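Local structure of autoinducer 2-binding protein LsrB (Clostridium saccharobutylicum DSM 13864, 6DSP) at residues Leu228-Ala232 with Ile247-Ala251; Ile154-Tyr160 with Ile217-Asn223; Thr266-Trp271 with Glu333-Lys339; Ser141-Arg145 with Ala242-Thr246; Ala232-Gln236 with Tyr259-Ile264. The protein binds the quorum-sensing signal autoinducer-2 between the two lobes of a periplasmic-binding-protein fold, as an LsrB-family receptor. All coordinates share one frame. Residue numbers count along the deposited sequence, not the author numbering.

Contact 1: residues Leu228-Ala232 with Ile247-Ala251; sequences LPGQA and ITGFA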
# COMPACT_ATOMS: atom_id res chain seq x y z
N LEU A 228 2.06 10.98 2.19
CA LEU A 228 0.88 11.82 2.00
C LEU A 228 0.65 12.77 3.18
O LEU A 228 0.57 13.99 2.96
CB LEU A 228 -0.35 10.96 1.67
CG LEU A 228 -1.63 11.81 1.53
CD1 LEU A 228 -1.50 12.92 0.45
CD2 LEU A 228 -2.82 10.92 1.22
N PRO A 229 0.55 12.30 4.43
CA PRO A 229 0.39 13.28 5.53
C PRO A 229 1.62 14.15 5.71
O PRO A 229 1.48 15.32 6.06
CB PRO A 229 0.10 12.40 6.76
CG PRO A 229 0.64 11.00 6.38
CD PRO A 229 0.38 10.90 4.88
N GLY A 230 2.82 13.63 5.42
CA GLY A 230 3.99 14.49 5.53
C GLY A 230 3.96 15.61 4.50
O GLY A 230 4.34 16.75 4.81
N GLN A 231 3.52 15.30 3.28
CA GLN A 231 3.45 16.33 2.24
C GLN A 231 2.37 17.35 2.58
O GLN A 231 2.55 18.55 2.33
CB GLN A 231 3.12 15.66 0.92
CG GLN A 231 3.24 16.64 -0.27
CD GLN A 231 4.66 17.11 -0.43
OE1 GLN A 231 5.54 16.31 -0.80
NE2 GLN A 231 4.92 18.41 -0.20
N ALA A 232 1.24 16.90 3.12
CA ALA A 232 0.22 17.85 3.54
C ALA A 232 0.75 18.75 4.65
O ALA A 232 0.56 19.99 4.62
CB ALA A 232 -1.03 17.11 4.01
N ILE A 247 -2.26 18.06 -3.86
CA ILE A 247 -1.61 16.91 -3.23
C ILE A 247 -2.64 15.80 -3.17
O ILE A 247 -3.77 16.03 -2.72
CB ILE A 247 -1.13 17.28 -1.82
CG1 ILE A 247 -0.01 18.33 -1.91
CG2 ILE A 247 -0.65 16.02 -1.07
CD1 ILE A 247 0.18 19.13 -0.63
N THR A 248 -2.26 14.60 -3.61
CA THR A 248 -3.14 13.46 -3.43
C THR A 248 -2.26 12.25 -3.17
O THR A 248 -1.03 12.36 -3.16
CB THR A 248 -4.07 13.25 -4.64
OG1 THR A 248 -5.12 12.34 -4.28
CG2 THR A 248 -3.32 12.75 -5.87
N GLY A 249 -2.88 11.10 -2.94
CA GLY A 249 -2.11 9.93 -2.58
C GLY A 249 -2.97 8.93 -1.85
O GLY A 249 -4.20 8.97 -1.94
N PHE A 250 -2.29 8.02 -1.14
CA PHE A 250 -2.96 6.97 -0.39
C PHE A 250 -2.66 7.09 1.10
O PHE A 250 -1.48 7.11 1.50
CB PHE A 250 -2.48 5.59 -0.85
CG PHE A 250 -2.93 5.19 -2.25
CD1 PHE A 250 -4.19 5.58 -2.78
CD2 PHE A 250 -2.10 4.37 -3.02
CE1 PHE A 250 -4.57 5.15 -4.05
CE2 PHE A 250 -2.49 3.93 -4.28
CZ PHE A 250 -3.73 4.32 -4.80
N ALA A 251 -3.71 7.06 1.93
CA ALA A 251 -3.54 6.98 3.38
C ALA A 251 -4.88 6.65 4.00
O ALA A 251 -5.93 6.96 3.42
CB ALA A 251 -2.99 8.29 3.97
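Leu228 and Ile247 bury the most surface here. Leu228 lies in the first turn of helix 227-237, and its CA-CB bond points at strand 246-249. Leu228 CD1 meets Ile247 CG2 at 3.6 Å and Thr248 O at 3.7 Å. Leu228 CD2 rests 3.7 Å from Gly249 C and 3.8 Å from Ala251 CB. Gly249 leaves room for this: a CB there would crowd Leu228 CD1, and its phi of 157° also suits a residue without a side chain. Ile247 reaches further along the helix, with CD1 3.8 Å from Gln231 O. The amide of Gln231 is used elsewhere, on His159 and on Gly207 O. The axes of helix 228-232 and strand 247-249 approach to 8.6 Å and run antiparallel at 172°, as expected for the last two elements of the beta-alpha-beta unit 219-222, 227-237, 246-249. Phe250 points away from the helix and touches the bound ligand. No hydrogen bond crosses the contact. Apolar fit sets position between these segments; the strand's directional bonds go to its neighbours.

Contact 2: residues Ile154-Tyr160 with Ile217-Asn223; sequences IKYCWHY and IDLIICN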
# COMPACT_ATOMS: atom_id res chain seq x y z
N ILE A 154 0.82 20.56 -16.82
CA ILE A 154 0.83 20.34 -15.37
C ILE A 154 2.21 19.86 -14.94
O ILE A 154 2.71 18.85 -15.44
CB ILE A 154 -0.25 19.31 -15.01
CG1 ILE A 154 -1.69 19.79 -15.33
CG2 ILE A 154 -0.10 18.79 -13.54
CD1 ILE A 154 -2.08 21.09 -14.63
N LYS A 155 2.80 20.54 -13.96
CA LYS A 155 4.08 20.16 -13.39
C LYS A 155 3.82 19.26 -12.18
O LYS A 155 3.02 19.61 -11.30
CB LYS A 155 4.84 21.41 -12.94
CG LYS A 155 5.41 22.22 -14.10
CD LYS A 155 6.27 23.37 -13.60
CE LYS A 155 6.99 24.02 -14.76
NZ LYS A 155 7.93 25.09 -14.34
N TYR A 156 4.45 18.10 -12.17
CA TYR A 156 4.14 17.15 -11.10
C TYR A 156 5.37 16.30 -10.77
O TYR A 156 6.37 16.29 -11.49
CB TYR A 156 2.98 16.22 -11.50
CG TYR A 156 3.40 15.18 -12.49
CD1 TYR A 156 3.50 15.47 -13.87
CD2 TYR A 156 3.73 13.90 -12.07
CE1 TYR A 156 3.92 14.50 -14.75
CE2 TYR A 156 4.15 12.94 -12.97
CZ TYR A 156 4.26 13.24 -14.27
OH TYR A 156 4.68 12.27 -15.14
N CYS A 157 5.26 15.58 -9.66
CA CYS A 157 6.21 14.50 -9.38
C CYS A 157 5.57 13.53 -8.42
O CYS A 157 4.46 13.76 -7.91
CB CYS A 157 7.55 15.03 -8.80
SG CYS A 157 7.50 15.65 -7.12
N TRP A 158 6.29 12.43 -8.16
CA TRP A 158 5.88 11.40 -7.21
C TRP A 158 6.74 11.49 -5.95
O TRP A 158 7.95 11.78 -6.02
CB TRP A 158 6.08 10.00 -7.82
CG TRP A 158 5.26 9.72 -9.04
CD1 TRP A 158 5.47 10.20 -10.30
CD2 TRP A 158 4.13 8.86 -9.12
NE1 TRP A 158 4.51 9.70 -11.15
CE2 TRP A 158 3.68 8.87 -10.45
CE3 TRP A 158 3.45 8.06 -8.19
CZ2 TRP A 158 2.56 8.14 -10.87
CZ3 TRP A 158 2.35 7.34 -8.59
CH2 TRP A 158 1.92 7.37 -9.92
N HIS A 159 6.11 11.30 -4.79
CA HIS A 159 6.76 11.28 -3.47
C HIS A 159 6.26 10.04 -2.75
O HIS A 159 5.07 9.95 -2.42
CB HIS A 159 6.41 12.56 -2.70
CG HIS A 159 6.91 12.58 -1.27
ND1 HIS A 159 6.56 13.58 -0.38
CD2 HIS A 159 7.69 11.70 -0.58
CE1 HIS A 159 7.11 13.32 0.80
NE2 HIS A 159 7.79 12.19 0.71
N TYR A 160 7.14 9.07 -2.54
CA TYR A 160 6.71 7.85 -1.85
C TYR A 160 7.87 7.32 -1.00
O TYR A 160 8.77 8.08 -0.62
CB TYR A 160 6.03 6.87 -2.81
CG TYR A 160 6.77 6.41 -4.04
CD1 TYR A 160 6.85 7.19 -5.18
CD2 TYR A 160 7.34 5.13 -4.07
CE1 TYR A 160 7.45 6.70 -6.34
CE2 TYR A 160 7.96 4.66 -5.21
CZ TYR A 160 8.01 5.46 -6.34
OH TYR A 160 8.58 5.00 -7.50
N ILE A 217 5.26 23.80 -8.61
CA ILE A 217 4.70 22.49 -8.92
C ILE A 217 3.17 22.55 -8.79
O ILE A 217 2.62 23.23 -7.92
CB ILE A 217 5.36 21.43 -8.01
CG1 ILE A 217 5.14 20.03 -8.57
CG2 ILE A 217 4.87 21.57 -6.55
CD1 ILE A 217 6.08 18.99 -7.93
N ASP A 218 2.49 21.78 -9.65
CA ASP A 218 1.03 21.75 -9.63
C ASP A 218 0.46 20.57 -8.87
O ASP A 218 -0.61 20.69 -8.26
CB ASP A 218 0.47 21.66 -11.06
CG ASP A 218 0.67 22.94 -11.85
OD1 ASP A 218 0.18 24.00 -11.39
OD2 ASP A 218 1.35 22.87 -12.90
N LEU A 219 1.14 19.43 -8.91
CA LEU A 219 0.59 18.18 -8.39
C LEU A 219 1.71 17.36 -7.78
O LEU A 219 2.76 17.16 -8.41
CB LEU A 219 -0.01 17.39 -9.59
CG LEU A 219 -0.41 15.94 -9.33
CD1 LEU A 219 -1.55 15.87 -8.30
CD2 LEU A 219 -0.76 15.27 -10.65
N ILE A 220 1.48 16.85 -6.57
CA ILE A 220 2.43 15.92 -5.93
C ILE A 220 1.66 14.66 -5.62
O ILE A 220 0.69 14.70 -4.85
CB ILE A 220 3.06 16.50 -4.65
CG1 ILE A 220 3.63 17.91 -4.91
CG2 ILE A 220 4.16 15.52 -4.13
CD1 ILE A 220 4.11 18.61 -3.65
N ILE A 221 2.06 13.55 -6.25
CA ILE A 221 1.37 12.27 -6.08
C ILE A 221 2.10 11.51 -4.98
O ILE A 221 3.24 11.08 -5.18
CB ILE A 221 1.34 11.44 -7.38
CG1 ILE A 221 0.69 12.25 -8.54
CG2 ILE A 221 0.58 10.15 -7.14
CD1 ILE A 221 0.84 11.54 -9.89
N CYS A 222 1.44 11.32 -3.85
CA CYS A 222 2.06 10.76 -2.64
C CYS A 222 1.50 9.36 -2.40
O CYS A 222 0.66 9.17 -1.51
CB CYS A 222 1.77 11.67 -1.45
SG CYS A 222 2.50 13.31 -1.69
N ASN A 223 1.97 8.37 -3.18
CA ASN A 223 1.47 7.00 -3.11
C ASN A 223 2.09 6.19 -1.96
O ASN A 223 2.63 5.11 -2.17
CB ASN A 223 1.69 6.27 -4.45
CG ASN A 223 3.12 6.41 -4.99
OD1 ASN A 223 3.70 7.51 -4.99
ND2 ASN A 223 3.67 5.32 -5.49
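Two neighbouring strands of the parallel four-stranded sheet meet here; the axes of strands 155-160 and 219-222 come within 4.7 Å, at 25°. Backbone hydrogen bonds set the register. Cys157 N donates to Leu219 O (3.2 Å), Ile221 N to Cys157 O (2.9 Å) and His159 N to Ile221 O (2.9 Å). Lys155 O accepts from both Asp218 N (2.8 Å) and Leu219 N (3.0 Å). One side-chain bond joins this end: Lys155 N donates to Asp218 OD2 at 2.9 Å. The other carboxylate oxygen of Asp218 forms a salt bridge with Arg145. CA-H...O contacts fill in between, such as Cys222 CA to His159 O at 3.1 Å.

Apolar contacts line both faces. Tyr156 CB packs on Leu219 CB at 3.7 Å, and Ile221 CG2 makes a CH-pi contact over the six-membered ring of Trp158, 4.0 Å from its centroid. On the face of Cys157 and Ile220, Cys157 SG touches Ile217 CD1 at 3.7 Å.

At the C-terminal ends, Asn223 belongs to the ligand pocket, and its ND2 lies over the Tyr160 ring. The chemistry thus changes along the pair: Asp218 bonds first, then apolar side-chain contacts across the middle, then a pocket residue.

Contact 3: residues Thr266-Trp271 with Glu333-Lys339; sequences TRWGLW and ERTIFTK. With PAV ((2R,4S)-2-methyl-2,3,3,4-tetrahydroxytetrahydrofuran), chain C.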
# COMPACT_ATOMS: atom_id res chain seq x y z
N THR A 266 -7.88 18.22 -1.13
CA THR A 266 -9.26 17.95 -1.43
C THR A 266 -9.59 16.47 -1.39
O THR A 266 -10.71 16.10 -1.01
CB THR A 266 -9.57 18.47 -2.85
OG1 THR A 266 -9.24 19.87 -2.92
CG2 THR A 266 -11.03 18.27 -3.21
N ARG A 267 -8.66 15.60 -1.80
CA ARG A 267 -9.05 14.25 -2.19
C ARG A 267 -7.85 13.34 -2.07
O ARG A 267 -6.74 13.71 -2.46
CB ARG A 267 -9.54 14.29 -3.65
CG ARG A 267 -9.88 12.95 -4.26
CD ARG A 267 -10.38 13.14 -5.71
NE ARG A 267 -11.73 13.69 -5.79
CZ ARG A 267 -12.02 14.97 -6.02
NH1 ARG A 267 -11.05 15.88 -6.16
NH2 ARG A 267 -13.30 15.35 -6.10
N TRP A 268 -8.08 12.13 -1.56
CA TRP A 268 -7.05 11.08 -1.51
C TRP A 268 -7.80 9.77 -1.49
O TRP A 268 -9.03 9.75 -1.47
CB TRP A 268 -6.13 11.27 -0.29
CG TRP A 268 -6.77 10.89 1.02
CD1 TRP A 268 -6.53 9.76 1.73
CD2 TRP A 268 -7.71 11.66 1.78
NE1 TRP A 268 -7.29 9.75 2.86
CE2 TRP A 268 -8.04 10.90 2.92
CE3 TRP A 268 -8.34 12.91 1.58
CZ2 TRP A 268 -8.97 11.33 3.87
CZ3 TRP A 268 -9.26 13.34 2.54
CH2 TRP A 268 -9.57 12.55 3.66
N GLY A 269 -7.07 8.65 -1.50
CA GLY A 269 -7.72 7.36 -1.55
C GLY A 269 -7.12 6.31 -0.64
O GLY A 269 -6.03 6.48 -0.07
N LEU A 270 -7.84 5.20 -0.55
CA LEU A 270 -7.32 3.98 0.06
C LEU A 270 -8.29 2.86 -0.29
O LEU A 270 -8.74 2.78 -1.45
CB LEU A 270 -7.09 4.11 1.58
CG LEU A 270 -6.04 3.09 2.09
CD1 LEU A 270 -4.60 3.50 1.77
CD2 LEU A 270 -6.23 2.85 3.59
N TRP A 271 -8.58 1.99 0.66
CA TRP A 271 -9.33 0.75 0.51
C TRP A 271 -9.46 0.23 1.94
O TRP A 271 -8.90 0.82 2.87
CB TRP A 271 -8.56 -0.26 -0.40
CG TRP A 271 -7.13 -0.45 0.02
CD1 TRP A 271 -6.68 -1.29 1.01
CD2 TRP A 271 -5.97 0.26 -0.46
NE1 TRP A 271 -5.32 -1.15 1.17
CE2 TRP A 271 -4.85 -0.21 0.28
CE3 TRP A 271 -5.76 1.20 -1.47
CZ2 TRP A 271 -3.56 0.26 0.05
CZ3 TRP A 271 -4.47 1.67 -1.69
CH2 TRP A 271 -3.39 1.20 -0.93
N GLU A 333 -12.83 -3.56 -4.05
CA GLU A 333 -13.07 -2.14 -4.24
C GLU A 333 -11.99 -1.31 -3.58
O GLU A 333 -11.31 -1.76 -2.66
CB GLU A 333 -14.47 -1.68 -3.81
CG GLU A 333 -14.63 -1.49 -2.34
CD GLU A 333 -16.08 -1.22 -1.96
OE1 GLU A 333 -16.96 -1.38 -2.83
OE2 GLU A 333 -16.33 -0.87 -0.79
N ARG A 334 -11.79 -0.12 -4.12
CA ARG A 334 -10.98 0.94 -3.53
C ARG A 334 -11.88 2.14 -3.27
O ARG A 334 -13.00 2.22 -3.78
CB ARG A 334 -9.78 1.27 -4.43
CG ARG A 334 -8.80 0.10 -4.51
CD ARG A 334 -8.43 -0.27 -5.94
NE ARG A 334 -9.56 -0.82 -6.66
CZ ARG A 334 -9.98 -2.07 -6.57
NH1 ARG A 334 -9.37 -2.96 -5.78
NH2 ARG A 334 -11.05 -2.44 -7.27
N THR A 335 -11.38 3.09 -2.47
CA THR A 335 -12.20 4.15 -1.91
C THR A 335 -11.54 5.49 -2.16
O THR A 335 -10.34 5.65 -1.90
CB THR A 335 -12.40 3.96 -0.40
OG1 THR A 335 -12.86 2.62 -0.16
CG2 THR A 335 -13.41 4.98 0.13
N ILE A 336 -12.31 6.47 -2.65
CA ILE A 336 -11.83 7.84 -2.82
C ILE A 336 -12.49 8.69 -1.74
O ILE A 336 -13.72 8.71 -1.64
CB ILE A 336 -12.14 8.37 -4.23
CG1 ILE A 336 -11.40 7.55 -5.28
CG2 ILE A 336 -11.73 9.82 -4.33
CD1 ILE A 336 -11.89 7.81 -6.69
N PHE A 337 -11.67 9.40 -0.96
CA PHE A 337 -12.17 10.24 0.13
C PHE A 337 -12.12 11.71 -0.25
O PHE A 337 -11.15 12.18 -0.87
CB PHE A 337 -11.32 10.07 1.40
CG PHE A 337 -11.16 8.66 1.85
CD1 PHE A 337 -12.20 7.99 2.48
CD2 PHE A 337 -9.95 8.00 1.67
CE1 PHE A 337 -12.03 6.68 2.91
CE2 PHE A 337 -9.79 6.69 2.12
CZ PHE A 337 -10.84 6.03 2.72
N THR A 338 -13.17 12.43 0.12
CA THR A 338 -13.17 13.89 0.14
C THR A 338 -13.84 14.32 1.44
O THR A 338 -14.26 13.49 2.25
CB THR A 338 -13.93 14.50 -1.04
OG1 THR A 338 -15.34 14.33 -0.81
CG2 THR A 338 -13.49 13.91 -2.38
N LYS A 339 -13.96 15.64 1.66
CA LYS A 339 -14.65 16.08 2.85
C LYS A 339 -16.09 15.59 2.88
O LYS A 339 -16.70 15.54 3.95
CB LYS A 339 -14.59 17.62 2.92
CG LYS A 339 -15.49 18.32 1.91
CD LYS A 339 -15.42 19.83 2.09
CE LYS A 339 -16.06 20.52 0.91
NZ LYS A 339 -17.48 20.11 0.72
O2 PAV C . 0.36 3.38 -0.03
C2 PAV C . 0.41 2.52 1.13
C1 PAV C . -0.85 2.63 2.01
O5 PAV C . 1.50 3.16 2.00
C5 PAV C . 2.00 2.18 2.80
C4 PAV C . 1.43 0.84 2.30
O4 PAV C . 2.45 -0.15 2.24
C3 PAV C . 0.84 1.23 0.95
O3 PAV C . -0.24 0.40 0.62
O13 PAV C . 1.84 1.19 -0.05
O HOH W 1 -12.61 17.70 0.12
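Phe337 and Trp268 share one face of a short antiparallel ladder. Trp268 takes chi1 near p and chi2 of 104°, which lays its indole across the Phe337 side chain. Phe337 CB sits over the six-membered ring of Trp268, 3.6 Å from its centroid, in a CH-pi contact. With chi1 near m, Phe337 also brings CE2 to 3.8 Å from Leu270 CB. Leu270 (t, p) sends its end away from the partner strand, and its CD1 lies 3.9 Å from PAV C1. Trp271 (chi1 p) swings its indole the same way; PAV O3 lies at the indole edge, 3.4 Å from Trp271 CZ2. The ladder thus carries two residues of the autoinducer-2 pocket. On the other face, Arg267 is extended through chi1 and chi2. Arg267 CG packs on Ile336 CG2 at 3.6 Å, while its guanidinium goes to Glu144 and Ser141.

Backbone hydrogen bonds pair Trp268 with Phe337 (Phe337 N to Trp268 O, 2.7 Å) and Leu270 with Thr335. Water 1 bridges Thr266 O and Lys339 N.

The ladder lies beside strand 246-249, with backbone hydrogen bonds between Gly269 and both Gly249 and Ala251. Helix 127-144 touches Thr266 and Arg334, and helix 257-261 meets Trp268 and Lys339.

Contact 4: residues Ser141-Arg145 with Ala242-Thr246; sequences SLKER and AKNVT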
# COMPACT_ATOMS: atom_id res chain seq x y z
N SER A 141 -8.80 16.91 -8.64
CA SER A 141 -8.49 18.01 -7.72
C SER A 141 -7.90 19.20 -8.47
O SER A 141 -8.16 20.35 -8.10
CB SER A 141 -7.55 17.53 -6.62
OG SER A 141 -8.23 16.63 -5.77
N LEU A 142 -7.10 18.95 -9.51
CA LEU A 142 -6.56 20.05 -10.32
C LEU A 142 -7.68 20.84 -10.98
O LEU A 142 -7.69 22.07 -10.95
CB LEU A 142 -5.62 19.47 -11.38
CG LEU A 142 -4.23 19.05 -10.88
CD1 LEU A 142 -3.57 18.12 -11.89
CD2 LEU A 142 -3.34 20.25 -10.57
N LYS A 143 -8.65 20.12 -11.56
CA LYS A 143 -9.77 20.82 -12.18
C LYS A 143 -10.55 21.65 -11.15
O LYS A 143 -10.95 22.78 -11.43
CB LYS A 143 -10.66 19.82 -12.90
CG LYS A 143 -11.78 20.44 -13.72
CD LYS A 143 -12.40 19.38 -14.63
CE LYS A 143 -13.47 19.99 -15.51
NZ LYS A 143 -12.93 21.21 -16.19
N GLU A 144 -10.68 21.14 -9.92
CA GLU A 144 -11.46 21.83 -8.89
C GLU A 144 -10.76 23.07 -8.36
O GLU A 144 -11.45 23.95 -7.82
CB GLU A 144 -11.80 20.88 -7.76
CG GLU A 144 -12.83 19.86 -8.23
CD GLU A 144 -12.90 18.62 -7.38
OE1 GLU A 144 -12.12 18.50 -6.42
OE2 GLU A 144 -13.73 17.74 -7.71
N ARG A 145 -9.45 23.20 -8.53
CA ARG A 145 -8.77 24.43 -8.16
C ARG A 145 -8.57 25.37 -9.35
O ARG A 145 -7.83 26.34 -9.25
CB ARG A 145 -7.47 24.20 -7.38
CG ARG A 145 -6.31 23.62 -8.18
CD ARG A 145 -5.01 23.71 -7.37
NE ARG A 145 -3.81 23.15 -8.01
CZ ARG A 145 -2.95 23.84 -8.75
NH1 ARG A 145 -3.15 25.12 -9.00
NH2 ARG A 145 -1.87 23.25 -9.25
N ALA A 242 -5.14 23.79 -0.66
CA ALA A 242 -5.50 23.10 -1.89
C ALA A 242 -5.68 24.06 -3.07
O ALA A 242 -5.62 23.63 -4.22
CB ALA A 242 -6.80 22.33 -1.67
N LYS A 243 -5.87 25.36 -2.81
CA LYS A 243 -5.98 26.29 -3.92
C LYS A 243 -4.62 26.61 -4.54
O LYS A 243 -4.58 27.08 -5.69
CB LYS A 243 -6.69 27.57 -3.44
CG LYS A 243 -8.15 27.28 -3.12
CD LYS A 243 -8.83 26.61 -4.33
CE LYS A 243 -10.34 26.75 -4.33
NZ LYS A 243 -10.91 25.96 -5.46
N ASN A 244 -3.52 26.40 -3.81
CA ASN A 244 -2.18 26.69 -4.30
C ASN A 244 -1.56 25.51 -5.02
O ASN A 244 -0.88 25.71 -6.03
CB ASN A 244 -1.25 27.02 -3.14
CG ASN A 244 -1.69 28.26 -2.38
OD1 ASN A 244 -2.10 28.18 -1.23
ND2 ASN A 244 -1.57 29.41 -3.01
N VAL A 245 -1.76 24.30 -4.51
CA VAL A 245 -1.07 23.12 -5.02
C VAL A 245 -1.96 21.92 -4.77
O VAL A 245 -2.73 21.89 -3.80
CB VAL A 245 0.30 22.95 -4.32
CG1 VAL A 245 0.13 22.71 -2.80
CG2 VAL A 245 1.09 21.81 -4.96
N THR A 246 -1.89 20.94 -5.67
CA THR A 246 -2.71 19.75 -5.52
C THR A 246 -1.87 18.60 -5.01
O THR A 246 -0.89 18.21 -5.64
CB THR A 246 -3.40 19.36 -6.83
OG1 THR A 246 -4.30 20.42 -7.23
CG2 THR A 246 -4.15 18.04 -6.68
O HOH W 2 -5.23 27.01 -8.36
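Ser141 opens the contact from the last turn of helix 127-144. Its CB packs 3.4 Å from Thr246 CG2, while the Ser141 hydroxyl bonds to Arg267. Leu142 follows, bringing CD2 to 3.5 Å from Thr246 OG1. Glu144 contributes little here; its carboxylate forms a salt bridge with Arg267. Arg145, the first residue beyond the helix, does most of the work. Its chi1 near p and extended chi2 and chi3 carry the side chain across the loop 242-245 to Thr246 at the start of strand 246-249. Arg145 CD lies 3.2 Å from Ala242 O, and Arg145 NE donates to Thr246 OG1 at 2.9 Å. One guanidinium face looks onto Val245 CA and Asn244 O, and NH2 forms a salt bridge with Asp218. Water 2 donates to Arg145 O (2.8 Å) and to Lys243 O (2.7 Å), and accepts from Arg145 NH1 (2.9 Å). The arrangement joins a helix C-terminus to the loop that leads into an edge strand of a parallel alpha/beta sheet, at the end of the beta-alpha-beta crossover through helix 227-237.

Contact 5: residues Ala232-Gln236 with Tyr259-Ile264; sequences AQAAQ and YCNDGI
Build 232-236 as regular alpha-helix within helix 227-237. Build 259-261 as the last turn of helix 257-261, with Asp262 following at phi/psi -86/4. Gly263 then takes positive phi (78/18) and closes a Schellman motif: Ile264 N bonds to Tyr259 O at 2.9 Å and Gly263 N to Cys260 O at 3.0 Å. Ile264 turns back toward the first helix. The closest CA pair is Ala232 with Ile264, 6.3 Å apart.

Ala232 CB is a bump beneath the Tyr259 ring. Tyr259 (chi1 m, chi2 -58°) lays one ring face on Ala232 CB, 3.8 Å from the ring centroid and 16° off the normal, a CH-pi contact. Ile264 (m, m) sets CG2 in the notch over Ala232 and Ala235, 4.0 Å from both Ala232 CB and Ala235 CB and 3.4 Å from Ala232 O.

Two glutamines border the notch. Gln233 (t, p) receives a hydrogen bond from Tyr259 OH at OE1, 2.7 Å. Gln236 (t, t) stretches out so that OE1 lies 3.7 Å from Ile264 CG1. Water 3 donates to Gln236 OE1 (2.6 Å) and to Asp262 OD2 (2.5 Å).

The C-terminal end of helix 257-261, closed by a Schellman motif, thus packs on the alanine face of helix 227-237. Its chemistry is divided: an apolar floor gives the fit, while the Tyr259 hydroxyl and water 3 link polar groups at its border.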
# COMPACT_ATOMS: atom_id res chain seq x y z
N ALA A 232 1.24 16.90 3.12
CA ALA A 232 0.22 17.85 3.54
C ALA A 232 0.75 18.75 4.65
O ALA A 232 0.56 19.99 4.62
CB ALA A 232 -1.03 17.11 4.01
N GLN A 233 1.47 18.18 5.62
CA GLN A 233 2.05 19.00 6.68
C GLN A 233 3.05 20.00 6.11
O GLN A 233 3.10 21.17 6.51
CB GLN A 233 2.73 18.09 7.70
CG GLN A 233 3.30 18.87 8.86
CD GLN A 233 2.23 19.49 9.74
OE1 GLN A 233 1.22 18.82 10.05
NE2 GLN A 233 2.42 20.74 10.15
N ALA A 234 3.86 19.56 5.13
CA ALA A 234 4.81 20.47 4.50
C ALA A 234 4.10 21.65 3.84
O ALA A 234 4.54 22.80 3.93
CB ALA A 234 5.65 19.73 3.47
N ALA A 235 2.99 21.36 3.15
CA ALA A 235 2.23 22.42 2.50
C ALA A 235 1.69 23.38 3.54
O ALA A 235 1.79 24.60 3.39
CB ALA A 235 1.11 21.79 1.67
N GLN A 236 1.11 22.84 4.62
CA GLN A 236 0.60 23.70 5.68
C GLN A 236 1.72 24.54 6.31
O GLN A 236 1.54 25.74 6.57
CB GLN A 236 -0.10 22.82 6.70
CG GLN A 236 -0.84 23.62 7.73
CD GLN A 236 -1.45 22.70 8.73
OE1 GLN A 236 -2.44 22.07 8.45
NE2 GLN A 236 -0.81 22.54 9.89
N TYR A 259 -6.21 17.56 7.93
CA TYR A 259 -5.68 18.26 6.76
C TYR A 259 -6.78 18.62 5.79
O TYR A 259 -6.77 19.70 5.19
CB TYR A 259 -4.63 17.40 6.03
CG TYR A 259 -3.35 17.19 6.83
CD1 TYR A 259 -2.59 18.27 7.27
CD2 TYR A 259 -2.91 15.89 7.17
CE1 TYR A 259 -1.44 18.09 8.04
CE2 TYR A 259 -1.74 15.68 7.92
CZ TYR A 259 -1.02 16.79 8.36
OH TYR A 259 0.09 16.57 9.11
N CYS A 260 -7.74 17.72 5.61
CA CYS A 260 -8.83 18.01 4.69
C CYS A 260 -9.76 19.09 5.25
O CYS A 260 -10.13 20.04 4.53
CB CYS A 260 -9.55 16.69 4.36
SG CYS A 260 -10.82 16.86 3.10
N ASN A 261 -10.07 19.01 6.55
CA ASN A 261 -10.90 20.05 7.18
C ASN A 261 -10.21 21.41 7.16
O ASN A 261 -10.88 22.45 7.10
CB ASN A 261 -11.24 19.66 8.63
CG ASN A 261 -12.31 18.60 8.70
OD1 ASN A 261 -13.24 18.59 7.89
ND2 ASN A 261 -12.21 17.71 9.68
N ASP A 262 -8.88 21.43 7.19
CA ASP A 262 -8.13 22.68 7.15
C ASP A 262 -7.87 23.15 5.73
O ASP A 262 -7.14 24.14 5.55
CB ASP A 262 -6.78 22.52 7.88
CG ASP A 262 -6.96 22.39 9.38
OD1 ASP A 262 -8.07 22.71 9.85
OD2 ASP A 262 -5.99 21.99 10.09
N GLY A 263 -8.41 22.45 4.73
CA GLY A 263 -8.32 22.89 3.35
C GLY A 263 -6.99 22.64 2.70
O GLY A 263 -6.69 23.25 1.67
N ILE A 264 -6.17 21.74 3.25
CA ILE A 264 -4.84 21.54 2.70
C ILE A 264 -4.90 20.66 1.46
O ILE A 264 -4.06 20.82 0.56
CB ILE A 264 -3.88 20.93 3.76
CG1 ILE A 264 -3.88 21.76 5.05
CG2 ILE A 264 -2.47 20.77 3.19
CD1 ILE A 264 -3.50 23.21 4.80
O HOH W 3 -4.23 20.38 9.28

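Contacts 1 and 2 are the buried ones. They meet in one parallel sheet, where strand 219-222 lies beside strand 246-249, and Gln231 of contact 1 bonds to His159 of contact 2. Contact 2 relies on backbone hydrogen bonds; contact 1 has none across it. Contacts 3, 4 and 5 are partly buried. Contact 3 combines backbone bonds with aromatic packing, whereas contacts 4 and 5 use side-chain hydrogen bonds and bridging water. Contact 5 shares Ala232 and helix 227-237 with contact 1. Contact 4 reaches the same sheet through Thr246, and Arg267 of contact 3 forms a salt bridge with Glu144 of contact 4. Contacts 1, 2 and 3 supply pocket residues, whereas 4 and 5 lie farther from the chain centre.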